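PDB 3K25: Slr1438 protein from Synechocystis sp., which is of unestablished function but probably binds carbohydrate and may act as a sugar isomerase. Local coordinates for residues Pro8-Leu16 against Arg24-Gly32; Asp108-His118 against Phe130-Gln139. All coordinates share one frame; numbering follows the deposited sequence.

Contact 1 (Pro8-Leu16 against Arg24-Gly32)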
loop_
_atom_site.group_PDB
_atom_site.type_symbol
_atom_site.label_atom_id
_atom_site.label_comp_id
_atom_site.label_asym_id
_atom_site.label_seq_id
_atom_site.Cartn_x
_atom_site.Cartn_y
_atom_site.Cartn_z
ATOM N N PRO A 8 21.172 17.566 -1.720
ATOM C CA PRO A 8 19.890 17.537 -1.006
ATOM C C PRO A 8 19.865 16.536 0.136
ATOM O O PRO A 8 20.859 15.861 0.405
ATOM C CB PRO A 8 18.900 17.176 -2.103
ATOM C CG PRO A 8 19.705 16.223 -2.931
ATOM C CD PRO A 8 21.044 16.935 -3.046
ATOM N N ASP A 9 18.726 16.439 0.808
ATOM C CA ASP A 9 18.601 15.503 1.905
ATOM C C ASP A 9 18.256 14.136 1.335
ATOM O O ASP A 9 17.596 14.036 0.302
ATOM C CB ASP A 9 17.494 15.943 2.861
ATOM C CG ASP A 9 17.505 15.159 4.160
ATOM O OD1 ASP A 9 18.262 15.542 5.077
ATOM O OD2 ASP A 9 16.769 14.154 4.264
ATOM N N ARG A 10 18.725 13.084 1.998
ATOM C CA ARG A 10 18.432 11.716 1.588
ATOM C C ARG A 10 18.291 10.887 2.849
ATOM O O ARG A 10 19.225 10.762 3.628
ATOM C CB ARG A 10 19.535 11.133 0.707
ATOM C CG ARG A 10 19.109 9.829 0.047
ATOM C CD ARG A 10 20.150 9.304 -0.916
ATOM N NE ARG A 10 21.354 8.859 -0.224
ATOM C CZ ARG A 10 22.411 8.330 -0.829
ATOM N NH1 ARG A 10 22.416 8.176 -2.146
ATOM N NH2 ARG A 10 23.463 7.960 -0.114
ATOM N N PRO A 11 17.106 10.307 3.069
ATOM C CA PRO A 11 16.836 9.488 4.258
ATOM C C PRO A 11 17.568 8.166 4.317
ATOM O O PRO A 11 18.075 7.670 3.310
ATOM C CB PRO A 11 15.330 9.290 4.201
ATOM C CG PRO A 11 15.089 9.213 2.713
ATOM C CD PRO A 11 15.938 10.340 2.170
ATOM N N LEU A 12 17.607 7.598 5.517
ATOM C CA LEU A 12 18.249 6.318 5.725
ATOM C C LEU A 12 17.480 5.304 4.878
ATOM O O LEU A 12 16.303 4.998 5.124
ATOM C CB LEU A 12 18.213 5.945 7.202
ATOM C CG LEU A 12 19.174 4.800 7.513
ATOM C CD1 LEU A 12 19.949 5.118 8.784
ATOM C CD2 LEU A 12 18.412 3.501 7.620
ATOM N N THR A 13 18.169 4.792 3.868
ATOM C CA THR A 13 17.575 3.857 2.931
ATOM C C THR A 13 18.201 2.477 2.975
ATOM O O THR A 13 19.429 2.331 2.958
ATOM C CB THR A 13 17.714 4.412 1.513
ATOM O OG1 THR A 13 17.187 5.744 1.493
ATOM C CG2 THR A 13 16.983 3.541 0.509
ATOM N N TYR A 14 17.346 1.462 3.034
ATOM C CA TYR A 14 17.801 0.082 3.038
ATOM C C TYR A 14 17.719 -0.434 1.617
ATOM O O TYR A 14 16.833 -0.045 0.861
ATOM C CB TYR A 14 16.948 -0.771 3.980
ATOM C CG TYR A 14 17.547 -0.848 5.370
ATOM C CD1 TYR A 14 17.437 0.218 6.267
ATOM C CD2 TYR A 14 18.305 -1.955 5.754
ATOM C CE1 TYR A 14 18.080 0.179 7.509
ATOM C CE2 TYR A 14 18.947 -2.006 6.982
ATOM C CZ TYR A 14 18.837 -0.941 7.856
ATOM O OH TYR A 14 19.495 -1.000 9.061
ATOM N N HIS A 15 18.666 -1.289 1.249
ATOM C CA HIS A 15 18.715 -1.865 -0.096
ATOM C C HIS A 15 18.658 -3.381 -0.025
ATOM O O HIS A 15 19.472 -4.016 0.644
ATOM C CB HIS A 15 19.997 -1.437 -0.801
ATOM C CG HIS A 15 20.058 0.023 -1.098
ATOM N ND1 HIS A 15 19.438 0.582 -2.194
ATOM C CD2 HIS A 15 20.648 1.047 -0.435
ATOM C CE1 HIS A 15 19.644 1.890 -2.197
ATOM N NE2 HIS A 15 20.375 2.197 -1.140
ATOM N N LEU A 16 17.683 -3.960 -0.711
ATOM C CA LEU A 16 17.528 -5.409 -0.711
ATOM C C LEU A 16 17.823 -5.974 -2.093
ATOM O O LEU A 16 17.545 -5.325 -3.110
ATOM C CB LEU A 16 16.111 -5.800 -0.271
ATOM C CG LEU A 16 15.820 -5.800 1.235
ATOM C CD1 LEU A 16 15.789 -4.364 1.769
ATOM C CD2 LEU A 16 14.483 -6.500 1.494
ATOM N N ARG A 24 16.491 -5.930 -6.989
ATOM C CA ARG A 24 16.895 -5.006 -5.950
ATOM C C ARG A 24 15.748 -4.087 -5.557
ATOM O O ARG A 24 14.980 -3.607 -6.405
ATOM C CB ARG A 24 18.134 -4.208 -6.382
ATOM C CG ARG A 24 18.178 -3.756 -7.845
ATOM C CD ARG A 24 19.633 -3.710 -8.331
ATOM N NE ARG A 24 20.497 -2.977 -7.408
ATOM C CZ ARG A 24 21.742 -3.336 -7.103
ATOM N NH1 ARG A 24 22.270 -4.420 -7.647
ATOM N NH2 ARG A 24 22.456 -2.615 -6.251
ATOM N N LEU A 25 15.623 -3.863 -4.255
ATOM C CA LEU A 25 14.554 -3.027 -3.734
ATOM C C LEU A 25 15.095 -1.978 -2.762
ATOM O O LEU A 25 16.109 -2.195 -2.079
ATOM C CB LEU A 25 13.512 -3.929 -3.056
ATOM C CG LEU A 25 12.267 -3.345 -2.386
ATOM C CD1 LEU A 25 11.167 -4.405 -2.403
ATOM C CD2 LEU A 25 12.581 -2.888 -0.961
ATOM N N SER A 26 14.419 -0.838 -2.716
ATOM C CA SER A 26 14.811 0.240 -1.828
ATOM C C SER A 26 13.684 0.529 -0.851
ATOM O O SER A 26 12.572 0.871 -1.255
ATOM C CB SER A 26 15.141 1.502 -2.629
ATOM O OG SER A 26 16.157 1.246 -3.584
ATOM N N LEU A 27 13.975 0.386 0.439
ATOM C CA LEU A 27 12.990 0.637 1.479
ATOM C C LEU A 27 13.525 1.688 2.456
ATOM O O LEU A 27 14.636 1.559 2.956
ATOM C CB LEU A 27 12.658 -0.684 2.184
ATOM C CG LEU A 27 11.947 -0.757 3.534
ATOM C CD1 LEU A 27 10.825 0.237 3.644
ATOM C CD2 LEU A 27 11.448 -2.174 3.705
ATOM N N VAL A 28 12.755 2.750 2.688
ATOM C CA VAL A 28 13.169 3.806 3.607
ATOM C C VAL A 28 12.151 3.904 4.760
ATOM O O VAL A 28 11.130 4.599 4.671
ATOM C CB VAL A 28 13.371 5.168 2.832
ATOM C CG1 VAL A 28 12.463 5.223 1.646
ATOM C CG2 VAL A 28 13.139 6.376 3.750
ATOM N N PRO A 29 12.426 3.177 5.860
ATOM C CA PRO A 29 11.677 3.033 7.117
ATOM C C PRO A 29 11.203 4.272 7.876
ATOM O O PRO A 29 10.139 4.253 8.478
ATOM C CB PRO A 29 12.604 2.164 7.967
ATOM C CG PRO A 29 13.961 2.476 7.420
ATOM C CD PRO A 29 13.717 2.478 5.953
ATOM N N GLY A 30 11.994 5.338 7.865
ATOM C CA GLY A 30 11.604 6.552 8.562
ATOM C C GLY A 30 10.449 7.283 7.894
ATOM O O GLY A 30 9.847 8.176 8.498
ATOM N N ARG A 31 10.141 6.911 6.650
ATOM C CA ARG A 31 9.052 7.524 5.898
ATOM C C ARG A 31 7.865 6.591 5.746
ATOM O O ARG A 31 7.370 6.394 4.637
ATOM C CB ARG A 31 9.505 7.916 4.493
ATOM C CG ARG A 31 10.556 8.972 4.438
ATOM C CD ARG A 31 10.079 10.281 5.002
ATOM N NE ARG A 31 10.483 11.363 4.112
ATOM C CZ ARG A 31 9.786 11.731 3.047
ATOM N NH1 ARG A 31 8.656 11.109 2.768
ATOM N NH2 ARG A 31 10.233 12.693 2.252
ATOM N N GLY A 32 7.420 5.997 6.843
ATOM C CA GLY A 32 6.279 5.105 6.773
ATOM C C GLY A 32 6.575 3.655 6.434
ATOM O O GLY A 32 5.680 2.961 5.965
#

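Contact 2 (Asp108-His118 against Phe130-Gln139)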
loop_
_atom_site.group_PDB
_atom_site.type_symbol
_atom_site.label_atom_id
_atom_site.label_comp_id
_atom_site.label_asym_id
_atom_site.label_seq_id
_atom_site.Cartn_x
_atom_site.Cartn_y
_atom_site.Cartn_z
ATOM N N ASP A 108 16.794 -17.331 3.230
ATOM C CA ASP A 108 15.834 -17.808 2.243
ATOM C C ASP A 108 15.389 -16.695 1.315
ATOM O O ASP A 108 14.680 -16.932 0.340
ATOM C CB ASP A 108 14.620 -18.429 2.936
ATOM C CG ASP A 108 14.994 -19.625 3.804
ATOM O OD1 ASP A 108 15.717 -20.521 3.313
ATOM O OD2 ASP A 108 14.560 -19.673 4.975
ATOM N N ASN A 109 15.830 -15.481 1.626
ATOM C CA ASN A 109 15.501 -14.296 0.844
ATOM C C ASN A 109 16.089 -13.066 1.529
ATOM O O ASN A 109 16.758 -13.185 2.558
ATOM C CB ASN A 109 13.980 -14.130 0.733
ATOM C CG ASN A 109 13.273 -14.216 2.085
ATOM O OD1 ASN A 109 13.635 -13.531 3.043
ATOM N ND2 ASN A 109 12.253 -15.057 2.159
ATOM N N ALA A 110 15.859 -11.895 0.942
ATOM C CA ALA A 110 16.320 -10.638 1.528
ATOM C C ALA A 110 15.141 -10.258 2.409
ATOM O O ALA A 110 14.051 -9.997 1.909
ATOM C CB ALA A 110 16.541 -9.577 0.445
ATOM N N ARG A 111 15.339 -10.240 3.718
ATOM C CA ARG A 111 14.231 -9.925 4.604
ATOM C C ARG A 111 14.486 -8.829 5.625
ATOM O O ARG A 111 15.403 -8.925 6.448
ATOM C CB ARG A 111 13.786 -11.202 5.314
ATOM C CG ARG A 111 12.860 -10.975 6.468
ATOM C CD ARG A 111 12.337 -12.286 6.979
ATOM N NE ARG A 111 11.647 -12.133 8.256
ATOM C CZ ARG A 111 10.888 -13.077 8.795
ATOM N NH1 ARG A 111 10.720 -14.231 8.162
ATOM N NH2 ARG A 111 10.313 -12.872 9.972
ATOM N N LEU A 112 13.655 -7.795 5.572
ATOM C CA LEU A 112 13.770 -6.674 6.497
ATOM C C LEU A 112 12.499 -6.587 7.355
ATOM O O LEU A 112 11.387 -6.573 6.828
ATOM C CB LEU A 112 13.982 -5.370 5.719
ATOM C CG LEU A 112 14.760 -4.243 6.411
ATOM C CD1 LEU A 112 14.245 -4.034 7.809
ATOM C CD2 LEU A 112 16.217 -4.612 6.476
ATOM N N ASP A 113 12.675 -6.533 8.673
ATOM C CA ASP A 113 11.550 -6.457 9.600
ATOM C C ASP A 113 11.411 -5.094 10.287
ATOM O O ASP A 113 12.294 -4.658 11.020
ATOM C CB ASP A 113 11.673 -7.575 10.634
ATOM C CG ASP A 113 11.340 -8.926 10.049
ATOM O OD1 ASP A 113 11.253 -9.022 8.807
ATOM O OD2 ASP A 113 11.167 -9.888 10.821
ATOM N N LEU A 114 10.278 -4.438 10.046
ATOM C CA LEU A 114 10.009 -3.113 10.589
ATOM C C LEU A 114 8.881 -3.073 11.605
ATOM O O LEU A 114 7.946 -3.877 11.558
ATOM C CB LEU A 114 9.672 -2.155 9.454
ATOM C CG LEU A 114 10.669 -2.123 8.301
ATOM C CD1 LEU A 114 10.221 -1.081 7.288
ATOM C CD2 LEU A 114 12.060 -1.789 8.834
ATOM N N ARG A 115 8.954 -2.096 12.500
ATOM C CA ARG A 115 7.951 -1.953 13.540
ATOM C C ARG A 115 7.402 -0.545 13.695
ATOM O O ARG A 115 8.147 0.451 13.696
ATOM C CB ARG A 115 8.531 -2.412 14.876
ATOM C CG ARG A 115 7.757 -1.957 16.104
ATOM C CD ARG A 115 8.442 -2.475 17.364
ATOM N NE ARG A 115 7.693 -2.161 18.575
ATOM C CZ ARG A 115 7.853 -1.056 19.291
ATOM N NH1 ARG A 115 8.749 -0.144 18.928
ATOM N NH2 ARG A 115 7.108 -0.864 20.370
ATOM N N LEU A 116 6.081 -0.483 13.827
ATOM C CA LEU A 116 5.379 0.770 14.041
ATOM C C LEU A 116 4.507 0.610 15.273
ATOM O O LEU A 116 3.578 -0.205 15.304
ATOM C CB LEU A 116 4.509 1.134 12.849
ATOM C CG LEU A 116 3.714 2.422 13.096
ATOM C CD1 LEU A 116 4.624 3.504 13.687
ATOM C CD2 LEU A 116 3.085 2.873 11.778
ATOM N N SER A 117 4.824 1.397 16.290
ATOM C CA SER A 117 4.108 1.358 17.547
ATOM C C SER A 117 3.292 2.607 17.780
ATOM O O SER A 117 3.649 3.710 17.347
ATOM C CB SER A 117 5.091 1.202 18.711
ATOM O OG SER A 117 4.432 1.354 19.959
ATOM N N HIS A 118 2.193 2.422 18.490
ATOM C CA HIS A 118 1.340 3.538 18.839
ATOM C C HIS A 118 2.143 4.484 19.754
ATOM O O HIS A 118 3.206 4.118 20.267
ATOM C CB HIS A 118 0.110 3.004 19.579
ATOM C CG HIS A 118 0.437 2.301 20.862
ATOM N ND1 HIS A 118 0.659 2.972 22.046
ATOM C CD2 HIS A 118 0.613 0.986 21.137
ATOM C CE1 HIS A 118 0.957 2.102 22.993
ATOM N NE2 HIS A 118 0.935 0.890 22.469
ATOM N N PHE A 130 -2.067 -0.018 19.476
ATOM C CA PHE A 130 -1.647 -0.892 18.386
ATOM C C PHE A 130 -0.139 -1.072 18.254
ATOM O O PHE A 130 0.654 -0.232 18.679
ATOM C CB PHE A 130 -2.194 -0.363 17.048
ATOM C CG PHE A 130 -1.379 0.759 16.459
ATOM C CD1 PHE A 130 -0.238 0.482 15.702
ATOM C CD2 PHE A 130 -1.714 2.084 16.714
ATOM C CE1 PHE A 130 0.567 1.511 15.212
ATOM C CE2 PHE A 130 -0.927 3.129 16.234
ATOM C CZ PHE A 130 0.222 2.846 15.479
ATOM N N GLU A 131 0.242 -2.185 17.645
ATOM C CA GLU A 131 1.641 -2.470 17.363
ATOM C C GLU A 131 1.695 -3.284 16.074
ATOM O O GLU A 131 1.106 -4.359 15.977
ATOM C CB GLU A 131 2.334 -3.234 18.499
ATOM C CG GLU A 131 3.853 -3.258 18.288
ATOM C CD GLU A 131 4.648 -3.668 19.517
ATOM O OE1 GLU A 131 4.597 -4.858 19.872
ATOM O OE2 GLU A 131 5.322 -2.798 20.124
ATOM N N LEU A 132 2.397 -2.752 15.083
ATOM C CA LEU A 132 2.521 -3.415 13.798
ATOM C C LEU A 132 3.953 -3.817 13.510
ATOM O O LEU A 132 4.870 -3.025 13.715
ATOM C CB LEU A 132 2.059 -2.477 12.676
ATOM C CG LEU A 132 0.588 -2.269 12.319
ATOM C CD1 LEU A 132 -0.289 -2.239 13.550
ATOM C CD2 LEU A 132 0.485 -0.960 11.531
ATOM N N VAL A 133 4.141 -5.050 13.053
ATOM C CA VAL A 133 5.461 -5.520 12.659
ATOM C C VAL A 133 5.253 -6.095 11.265
ATOM O O VAL A 133 4.517 -7.068 11.084
ATOM C CB VAL A 133 6.039 -6.627 13.591
ATOM C CG1 VAL A 133 6.353 -6.060 14.974
ATOM C CG2 VAL A 133 5.068 -7.765 13.698
ATOM N N PHE A 134 5.868 -5.464 10.273
ATOM C CA PHE A 134 5.739 -5.920 8.898
ATOM C C PHE A 134 7.059 -6.523 8.488
ATOM O O PHE A 134 8.129 -6.041 8.875
ATOM C CB PHE A 134 5.401 -4.756 7.947
ATOM C CG PHE A 134 3.979 -4.244 8.060
ATOM C CD1 PHE A 134 3.171 -4.579 9.155
ATOM C CD2 PHE A 134 3.465 -3.382 7.089
ATOM C CE1 PHE A 134 1.881 -4.057 9.276
ATOM C CE2 PHE A 134 2.174 -2.855 7.201
ATOM C CZ PHE A 134 1.380 -3.188 8.293
ATOM N N SER A 135 6.975 -7.587 7.703
ATOM C CA SER A 135 8.160 -8.266 7.222
ATOM C C SER A 135 8.164 -8.149 5.705
ATOM O O SER A 135 7.210 -8.549 5.036
ATOM C CB SER A 135 8.128 -9.741 7.645
ATOM O OG SER A 135 9.272 -10.443 7.188
ATOM N N TYR A 136 9.229 -7.570 5.166
ATOM C CA TYR A 136 9.348 -7.430 3.727
ATOM C C TYR A 136 10.383 -8.453 3.286
ATOM O O TYR A 136 11.530 -8.416 3.722
ATOM C CB TYR A 136 9.800 -6.024 3.357
ATOM C CG TYR A 136 8.967 -4.916 3.960
ATOM C CD1 TYR A 136 8.997 -4.669 5.328
ATOM C CD2 TYR A 136 8.192 -4.078 3.156
ATOM C CE1 TYR A 136 8.294 -3.620 5.883
ATOM C CE2 TYR A 136 7.480 -3.018 3.706
ATOM C CZ TYR A 136 7.544 -2.793 5.071
ATOM O OH TYR A 136 6.908 -1.705 5.631
ATOM N N GLN A 137 9.956 -9.373 2.430
ATOM C CA GLN A 137 10.812 -10.443 1.928
ATOM C C GLN A 137 10.920 -10.348 0.421
ATOM O O GLN A 137 9.916 -10.335 -0.281
ATOM C CB GLN A 137 10.229 -11.787 2.346
ATOM C CG GLN A 137 9.910 -11.794 3.822
ATOM C CD GLN A 137 9.069 -12.964 4.247
ATOM O OE1 GLN A 137 8.528 -13.692 3.420
ATOM N NE2 GLN A 137 8.939 -13.144 5.551
ATOM N N LEU A 138 12.159 -10.267 -0.058
ATOM C CA LEU A 138 12.446 -10.160 -1.482
ATOM C C LEU A 138 13.175 -11.393 -1.999
ATOM O O LEU A 138 14.245 -11.726 -1.503
ATOM C CB LEU A 138 13.317 -8.940 -1.750
ATOM C CG LEU A 138 13.617 -8.747 -3.237
ATOM C CD1 LEU A 138 12.462 -7.958 -3.847
ATOM C CD2 LEU A 138 14.940 -7.994 -3.442
ATOM N N GLN A 139 12.579 -12.070 -2.976
ATOM C CA GLN A 139 13.195 -13.238 -3.597
ATOM C C GLN A 139 12.786 -13.332 -5.054
ATOM O O GLN A 139 11.680 -12.943 -5.430
ATOM C CB GLN A 139 12.792 -14.556 -2.935
ATOM C CG GLN A 139 12.930 -15.719 -3.944
ATOM C CD GLN A 139 12.407 -17.056 -3.456
ATOM O OE1 GLN A 139 11.324 -17.143 -2.865
ATOM N NE2 GLN A 139 13.166 -18.119 -3.727
#

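Contact 1 (Pro8-Leu16 against Arg24-Gly32)
The Tyr-14 ring meets Pro-29 obliquely, its CD1 4.3 Å from Pro-29 CG, and the carbonyl oxygen of Leu-27 comes at the same ring aslant. Over on the other face of the sheet the His-15 imidazole slants against the Ser-26 hydroxyl: ND1 lies 3.6 Å from OG, close neighbours but not a hydrogen bond. Behind these side chains, two antiparallel hydrogen-bonded pairs hold the strands, which run at 157° to each other. Tyr-14 N gives to Leu-27 O at 2.7 Å, and Leu-27 N returns the bond to Tyr-14 O at 2.9 Å. Two residues on, Leu-16 N to Leu-25 O and Leu-25 N to Leu-16 O are both 2.7 Å. Between them sits the non-hydrogen-bonded pair His-15 and Ser-26.

Before the strand proper, Thr-13 ties back to Pro-11. With chi1 at -53°, OG1 stands beside its own backbone N and donates to Pro-11 O at 2.8 Å, from 47° above the carbonyl plane; the same torsion sends CG2 across toward Ser-26 CB. The Pro-11 ring crosses the Val-28 side chain at a slant, its CG 3.6 Å from Val-28 CG2. A valine in place of Thr-13 would probably leave the Pro-11 carbonyl without this mate and the segment leading into the strand less firmly held.

At the far end Arg-24 directs its guanidinium to Glu-17 in a salt bridge just beyond the paired residues. Tyr-14, Leu-16, Leu-25 and Leu-27 share one face, which packs on strands 110-117 and 130-139, whereas His-15 and Ser-26 lie on the other. This is a beta hairpin with strand 14-18 at the edge of a four-stranded antiparallel sheet, in which strand 34-40 pairs with the other side of strand 23-28.

Contact 2 (Asp108-His118 against Phe130-Gln139)
Arg-111 and Gln-137 run alongside each other in the same direction, guanidinium and amide planes 30° apart. Ser-135 OG sits over one face of that guanidinium and donates to Asp-113 OD1 at 2.9 Å, while Gln-137 NE2 donates to Ser-135 OG at 3.2 Å. Arg-111 also grips Asp-113 side-on, NE to OD1 and NH2 to OD2, so OD1 is held from opposite faces of the carboxylate by Arg-111 and Ser-135, which should fix its rotation.

Farther along this face Arg-115 meets Glu-131 at a slant, their planes 71° apart. Its CG is anti to the backbone N (chi1 163°) and the chain stays extended to NE, which carries the guanidinium out to Glu-131. Both NE (2.9 Å) and NH2 (2.6 Å) reach the single oxygen Glu-131 OE2, close to the guanidinium plane; NH1 goes to Glu-100.

On the opposite face Leu-114 crosses Tyr-136 at about a right angle, CD1 3.5 Å from CE1. At the strand end, Leu-116 CG is at the Phe-130 ring edge. One face mainly polar, the other mainly apolar and buried, these are neighbouring strands of the eight-stranded antiparallel sheet that begins with strand 100-105, consistent with the beta-sandwich fold of galactose mutarotase relatives.

How the contacts relate
After an extended N-terminal tail, the chain enters contact 1 and closes its first loop, the short hairpin whose turn lies between strands 14-18 and 23-28. It then runs through strand 34-40 and on past strand 100-105 before contact 2 closes a second loop, which carries the short helix 120-123. The two loops follow in series, neither enclosing nor crossing the other. In space, however, the pairs touch: Tyr-14 CD2 lies 3.5 Å from Leu-112 CD2, and Leu-27 CD2 is 3.7 Å from Tyr-136 CG. The small N-terminal sheet is thus packed through apolar side chains onto strands 110-117 and 130-139, next to edge strand 100-105 of one eight-stranded sheet.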